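Local coordinates for protein FAD-dependent oxidoreductase (Actinomadura kijaniata, PDB 3M9V) that is a flavin-dependent oxidoreductase of the acyl-CoA dehydrogenase family that binds dTDP and probably acts on a dTDP-linked sugar in the biosynthesis of D-kijanose, at residues 62-74 and 105-117. Sequence-based numbering, arbitrary orientation.
Sequences DGLMGATVPAELG and QLSRGLTLGYEWR. With TYD (thymidine-5'-diphosphate), chain B.
T68 and G109 bring the loop 62-74 closest to segment 105-117 of helix 96-118, in the helical N-terminal domain of the acyl-CoA dehydrogenase fold. Three polar bonds cross. T68 OG1 donates to L106 O at 2.7 Å, in the carbonyl plane and on a lone pair. OG1 sits between the backbone N and the carbonyl carbon (chi1 52°), which puts it against G109 CA, where a side chain on G109 would clash. Q105 NE2 gives M65 O a nearly straight bond of 3.0 Å; NE2 also bonds A139 O, and Q105 OE1 accepts from V141 N, so the rotation of the amide is fixed. At the exposed end, R117 NH2 forms a salt bridge to E72 OE1, meeting the oxygen from above the carboxylate plane.

The helix side turned from the loop serves dTDP. The Y114 ring lies over the thymine, CD1 3.4 Å from TYD N3; a serine here would remove that ring and would probably leave the thymine without the ring that covers its face. E115 OE1 accepts from TYD O3' of the deoxyribose and pairs with R242.

Van der Waals contacts add to these. The M65 CE methyl rests on Q105 CD of the amide. P70 CB packs on W116 CZ3. Over the W116 six-membered ring, L73 CD1 makes a CH-pi contact, 4.0 Å from the centroid.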
loop_
_atom_site.group_PDB
_atom_site.type_symbol
_atom_site.label_atom_id
_atom_site.label_comp_id
_atom_site.label_asym_id
_atom_site.label_seq_id
_atom_site.Cartn_x
_atom_site.Cartn_y
_atom_site.Cartn_z
ATOM N N ASP A 62 34.422 -29.250 3.113
ATOM C CA ASP A 62 34.231 -28.879 4.511
ATOM C C ASP A 62 33.075 -29.662 5.119
ATOM O O ASP A 62 32.700 -29.442 6.271
ATOM C CB ASP A 62 33.839 -27.400 4.532
ATOM C CG ASP A 62 34.399 -26.667 5.719
ATOM O OD1 ASP A 62 35.523 -27.047 6.110
ATOM O OD2 ASP A 62 33.725 -25.752 6.241
ATOM N N GLY A 63 32.448 -30.534 4.332
ATOM C CA GLY A 63 31.273 -31.264 4.811
ATOM C C GLY A 63 29.943 -30.536 4.982
ATOM O O GLY A 63 28.938 -31.153 5.337
ATOM N N LEU A 64 29.875 -29.245 4.675
ATOM C CA LEU A 64 28.606 -28.537 4.852
ATOM C C LEU A 64 27.520 -28.972 3.868
ATOM O O LEU A 64 26.335 -28.706 4.074
ATOM C CB LEU A 64 28.815 -27.019 4.840
ATOM C CG LEU A 64 29.908 -26.620 5.838
ATOM C CD1 LEU A 64 30.294 -25.163 5.734
ATOM C CD2 LEU A 64 29.577 -26.978 7.299
ATOM N N MET A 65 27.918 -29.639 2.791
ATOM C CA MET A 65 26.963 -30.205 1.840
ATOM C C MET A 65 26.240 -31.424 2.406
ATOM O O MET A 65 25.254 -31.915 1.847
ATOM C CB MET A 65 27.632 -30.441 0.480
ATOM C CG MET A 65 28.034 -29.154 -0.245
ATOM S SD MET A 65 26.678 -28.124 -0.903
ATOM C CE MET A 65 26.086 -29.034 -2.326
ATOM N N GLY A 66 26.706 -31.870 3.568
ATOM C CA GLY A 66 26.040 -32.914 4.342
ATOM C C GLY A 66 25.398 -32.430 5.630
ATOM O O GLY A 66 25.125 -33.216 6.542
ATOM N N ALA A 67 25.123 -31.128 5.726
ATOM C CA ALA A 67 24.669 -30.580 7.006
ATOM C C ALA A 67 23.349 -31.197 7.447
ATOM O O ALA A 67 23.098 -31.346 8.649
ATOM C CB ALA A 67 24.511 -29.021 6.955
ATOM N N THR A 68 22.472 -31.487 6.491
ATOM C CA THR A 68 21.147 -32.008 6.828
ATOM C C THR A 68 21.042 -33.538 6.666
ATOM O O THR A 68 19.952 -34.135 6.661
ATOM C CB THR A 68 20.031 -31.314 6.005
ATOM O OG1 THR A 68 20.373 -31.383 4.613
ATOM C CG2 THR A 68 19.913 -29.818 6.381
ATOM N N VAL A 69 22.188 -34.194 6.511
ATOM C CA VAL A 69 22.206 -35.654 6.569
ATOM C C VAL A 69 22.148 -36.082 8.036
ATOM O O VAL A 69 22.818 -35.490 8.878
ATOM C CB VAL A 69 23.487 -36.207 5.902
ATOM C CG1 VAL A 69 23.582 -37.718 6.118
ATOM C CG2 VAL A 69 23.471 -35.857 4.404
ATOM N N PRO A 70 21.342 -37.097 8.368
ATOM C CA PRO A 70 21.231 -37.621 9.737
ATOM C C PRO A 70 22.613 -37.907 10.356
ATOM O O PRO A 70 23.524 -38.396 9.680
ATOM C CB PRO A 70 20.488 -38.928 9.522
ATOM C CG PRO A 70 19.573 -38.625 8.377
ATOM C CD PRO A 70 20.405 -37.750 7.442
ATOM N N ALA A 71 22.817 -37.565 11.625
ATOM C CA ALA A 71 24.082 -37.934 12.253
ATOM C C ALA A 71 24.364 -39.446 12.180
ATOM O O ALA A 71 25.514 -39.850 12.026
ATOM C CB ALA A 71 24.163 -37.418 13.692
ATOM N N GLU A 72 23.332 -40.278 12.243
ATOM C CA GLU A 72 23.507 -41.713 12.045
ATOM C C GLU A 72 24.365 -41.986 10.818
ATOM O O GLU A 72 25.069 -42.989 10.818
ATOM C CB GLU A 72 22.175 -42.445 11.823
ATOM C CG GLU A 72 21.226 -42.525 13.021
ATOM C CD GLU A 72 20.293 -41.321 13.202
ATOM O OE1 GLU A 72 19.138 -41.564 13.624
ATOM O OE2 GLU A 72 20.675 -40.146 12.960
ATOM N N LEU A 73 24.312 -41.152 9.779
ATOM C CA LEU A 73 25.016 -41.467 8.546
ATOM C C LEU A 73 26.295 -40.665 8.416
ATOM O O LEU A 73 26.929 -40.700 7.363
ATOM C CB LEU A 73 24.134 -41.318 7.309
ATOM C CG LEU A 73 22.909 -42.230 7.374
ATOM C CD1 LEU A 73 22.038 -42.051 6.159
ATOM C CD2 LEU A 73 23.356 -43.676 7.372
ATOM N N GLY A 74 26.653 -39.954 9.481
ATOM C CA GLY A 74 27.848 -39.135 9.482
ATOM C C GLY A 74 27.647 -37.663 9.167
ATOM O O GLY A 74 28.632 -36.934 9.029
ATOM N N GLN A 105 20.374 -28.300 -2.038
ATOM C CA GLN A 105 21.094 -29.390 -1.376
ATOM C C GLN A 105 20.577 -29.679 0.032
ATOM O O GLN A 105 20.352 -30.835 0.395
ATOM C CB GLN A 105 22.577 -29.062 -1.238
ATOM C CG GLN A 105 23.356 -30.192 -0.546
ATOM C CD GLN A 105 23.815 -31.260 -1.555
ATOM O OE1 GLN A 105 23.423 -31.242 -2.723
ATOM N NE2 GLN A 105 24.651 -32.186 -1.101
ATOM N N LEU A 106 20.464 -28.628 0.844
ATOM C CA LEU A 106 20.042 -28.801 2.235
ATOM C C LEU A 106 18.642 -29.390 2.348
ATOM O O LEU A 106 18.373 -30.250 3.184
ATOM C CB LEU A 106 20.158 -27.522 3.070
ATOM C CG LEU A 106 21.578 -26.936 3.079
ATOM C CD1 LEU A 106 21.712 -25.879 4.153
ATOM C CD2 LEU A 106 22.593 -28.015 3.370
ATOM N N SER A 107 17.706 -28.915 1.542
ATOM C CA SER A 107 16.374 -29.439 1.766
ATOM C C SER A 107 16.272 -30.859 1.214
ATOM O O SER A 107 15.478 -31.641 1.731
ATOM C CB SER A 107 15.311 -28.584 1.084
ATOM O OG SER A 107 15.575 -28.617 -0.296
ATOM N N ARG A 108 17.027 -31.192 0.169
ATOM C CA ARG A 108 17.104 -32.589 -0.266
ATOM C C ARG A 108 17.652 -33.526 0.832
ATOM O O ARG A 108 17.203 -34.674 0.967
ATOM C CB ARG A 108 17.835 -32.668 -1.616
ATOM C CG ARG A 108 17.843 -34.019 -2.326
ATOM C CD ARG A 108 16.468 -34.618 -2.593
ATOM N NE ARG A 108 15.779 -33.891 -3.644
ATOM C CZ ARG A 108 14.560 -34.182 -4.085
ATOM N NH1 ARG A 108 14.033 -33.456 -5.066
ATOM N NH2 ARG A 108 13.892 -35.199 -3.555
ATOM N N GLY A 109 18.566 -33.033 1.666
ATOM C CA GLY A 109 19.016 -33.771 2.851
ATOM C C GLY A 109 17.851 -34.201 3.736
ATOM O O GLY A 109 17.770 -35.342 4.221
ATOM N N LEU A 110 16.919 -33.273 3.935
ATOM C CA LEU A 110 15.728 -33.496 4.739
ATOM C C LEU A 110 14.712 -34.421 4.088
ATOM O O LEU A 110 14.140 -35.252 4.787
ATOM C CB LEU A 110 15.028 -32.168 5.059
ATOM C CG LEU A 110 15.860 -31.112 5.796
ATOM C CD1 LEU A 110 15.019 -29.809 5.914
ATOM C CD2 LEU A 110 16.239 -31.641 7.195
ATOM N N THR A 111 14.449 -34.318 2.793
ATOM C CA THR A 111 13.421 -35.227 2.286
ATOM C C THR A 111 14.000 -36.622 2.023
ATOM O O THR A 111 13.264 -37.610 2.088
ATOM C CB THR A 111 12.769 -34.671 1.006
ATOM O OG1 THR A 111 13.808 -34.361 0.071
ATOM C CG2 THR A 111 12.037 -33.382 1.304
ATOM N N LEU A 112 15.296 -36.725 1.716
ATOM C CA LEU A 112 15.915 -38.036 1.570
ATOM C C LEU A 112 15.993 -38.708 2.928
ATOM O O LEU A 112 15.801 -39.916 2.984
ATOM C CB LEU A 112 17.299 -38.025 0.921
ATOM C CG LEU A 112 17.245 -37.853 -0.600
ATOM C CD1 LEU A 112 18.681 -37.780 -1.129
ATOM C CD2 LEU A 112 16.377 -38.909 -1.303
ATOM N N GLY A 113 16.291 -37.939 3.973
ATOM C CA GLY A 113 16.267 -38.438 5.343
ATOM C C GLY A 113 14.924 -39.019 5.756
ATOM O O GLY A 113 14.822 -39.940 6.572
ATOM N N TYR A 114 13.849 -38.503 5.179
ATOM C CA TYR A 114 12.546 -39.067 5.469
ATOM C C TYR A 114 12.282 -40.326 4.642
ATOM O O TYR A 114 11.581 -41.241 5.080
ATOM C CB TYR A 114 11.510 -37.997 5.119
ATOM C CG TYR A 114 10.080 -38.435 5.316
ATOM C CD1 TYR A 114 9.370 -38.033 6.449
ATOM C CD2 TYR A 114 9.453 -39.251 4.379
ATOM C CE1 TYR A 114 8.054 -38.425 6.626
ATOM C CE2 TYR A 114 8.136 -39.659 4.552
ATOM C CZ TYR A 114 7.461 -39.251 5.686
ATOM O OH TYR A 114 6.157 -39.643 5.876
ATOM N N GLU A 115 12.795 -40.369 3.418
ATOM C CA GLU A 115 12.709 -41.594 2.618
ATOM C C GLU A 115 13.463 -42.730 3.314
ATOM O O GLU A 115 12.972 -43.847 3.450
ATOM C CB GLU A 115 13.346 -41.372 1.247
ATOM C CG GLU A 115 12.556 -40.459 0.326
ATOM C CD GLU A 115 11.287 -41.148 -0.144
ATOM O OE1 GLU A 115 10.527 -40.575 -0.949
ATOM O OE2 GLU A 115 11.055 -42.300 0.275
ATOM N N TRP A 116 14.674 -42.414 3.757
ATOM C CA TRP A 116 15.508 -43.326 4.522
ATOM C C TRP A 116 14.807 -43.951 5.736
ATOM O O TRP A 116 14.917 -45.157 5.960
ATOM C CB TRP A 116 16.801 -42.614 4.937
ATOM C CG TRP A 116 17.773 -43.497 5.668
ATOM C CD1 TRP A 116 18.346 -44.639 5.186
ATOM C CD2 TRP A 116 18.274 -43.334 7.003
ATOM N NE1 TRP A 116 19.170 -45.192 6.131
ATOM C CE2 TRP A 116 19.146 -44.418 7.258
ATOM C CE3 TRP A 116 18.087 -42.373 8.002
ATOM C CZ2 TRP A 116 19.830 -44.572 8.465
ATOM C CZ3 TRP A 116 18.755 -42.533 9.204
ATOM C CH2 TRP A 116 19.611 -43.627 9.428
ATOM N N ARG A 117 14.066 -43.160 6.505
ATOM C CA ARG A 117 13.436 -43.630 7.737
ATOM C C ARG A 117 12.045 -44.208 7.488
ATOM O O ARG A 117 11.570 -44.981 8.312
ATOM C CB ARG A 117 13.258 -42.474 8.727
ATOM C CG ARG A 117 14.528 -41.972 9.402
ATOM C CD ARG A 117 14.212 -40.799 10.315
ATOM N NE ARG A 117 15.258 -39.777 10.390
ATOM C CZ ARG A 117 16.311 -39.829 11.205
ATOM N NH1 ARG A 117 17.208 -38.847 11.235
ATOM N NH2 ARG A 117 16.478 -40.873 12.014
HETATM P PA TYD B . 8.521 -33.376 -3.328
HETATM O O1A TYD B . 9.313 -33.911 -4.507
HETATM O O2A TYD B . 8.526 -31.894 -2.998
HETATM O O3A TYD B . 7.003 -33.887 -3.437
HETATM P PB TYD B . 6.487 -34.342 -4.890
HETATM O O1B TYD B . 7.090 -33.310 -5.826
HETATM O O2B TYD B . 5.000 -34.168 -4.656
HETATM O O3B TYD B . 7.010 -35.763 -4.997
HETATM O "O5'" TYD B . 8.826 -34.216 -1.985
HETATM C "C5'" TYD B . 8.489 -35.594 -1.834
HETATM C "C4'" TYD B . 9.502 -35.934 -0.749
HETATM O "O4'" TYD B . 9.146 -35.323 0.484
HETATM C "C3'" TYD B . 9.661 -37.417 -0.470
HETATM O "O3'" TYD B . 11.000 -37.644 -0.916
HETATM C "C2'" TYD B . 9.697 -37.518 1.047
HETATM C "C1'" TYD B . 9.600 -36.098 1.596
HETATM N N1 TYD B . 8.588 -36.021 2.659
HETATM C C2 TYD B . 8.880 -35.472 3.836
HETATM O O2 TYD B . 10.037 -35.032 4.038
HETATM N N3 TYD B . 7.933 -35.417 4.798
HETATM C C4 TYD B . 6.685 -35.895 4.582
HETATM O O4 TYD B . 5.829 -35.828 5.490
HETATM C C5 TYD B . 6.371 -36.472 3.363
HETATM C C5M TYD B . 5.019 -37.044 3.029
HETATM C C6 TYD B . 7.370 -36.514 2.401
#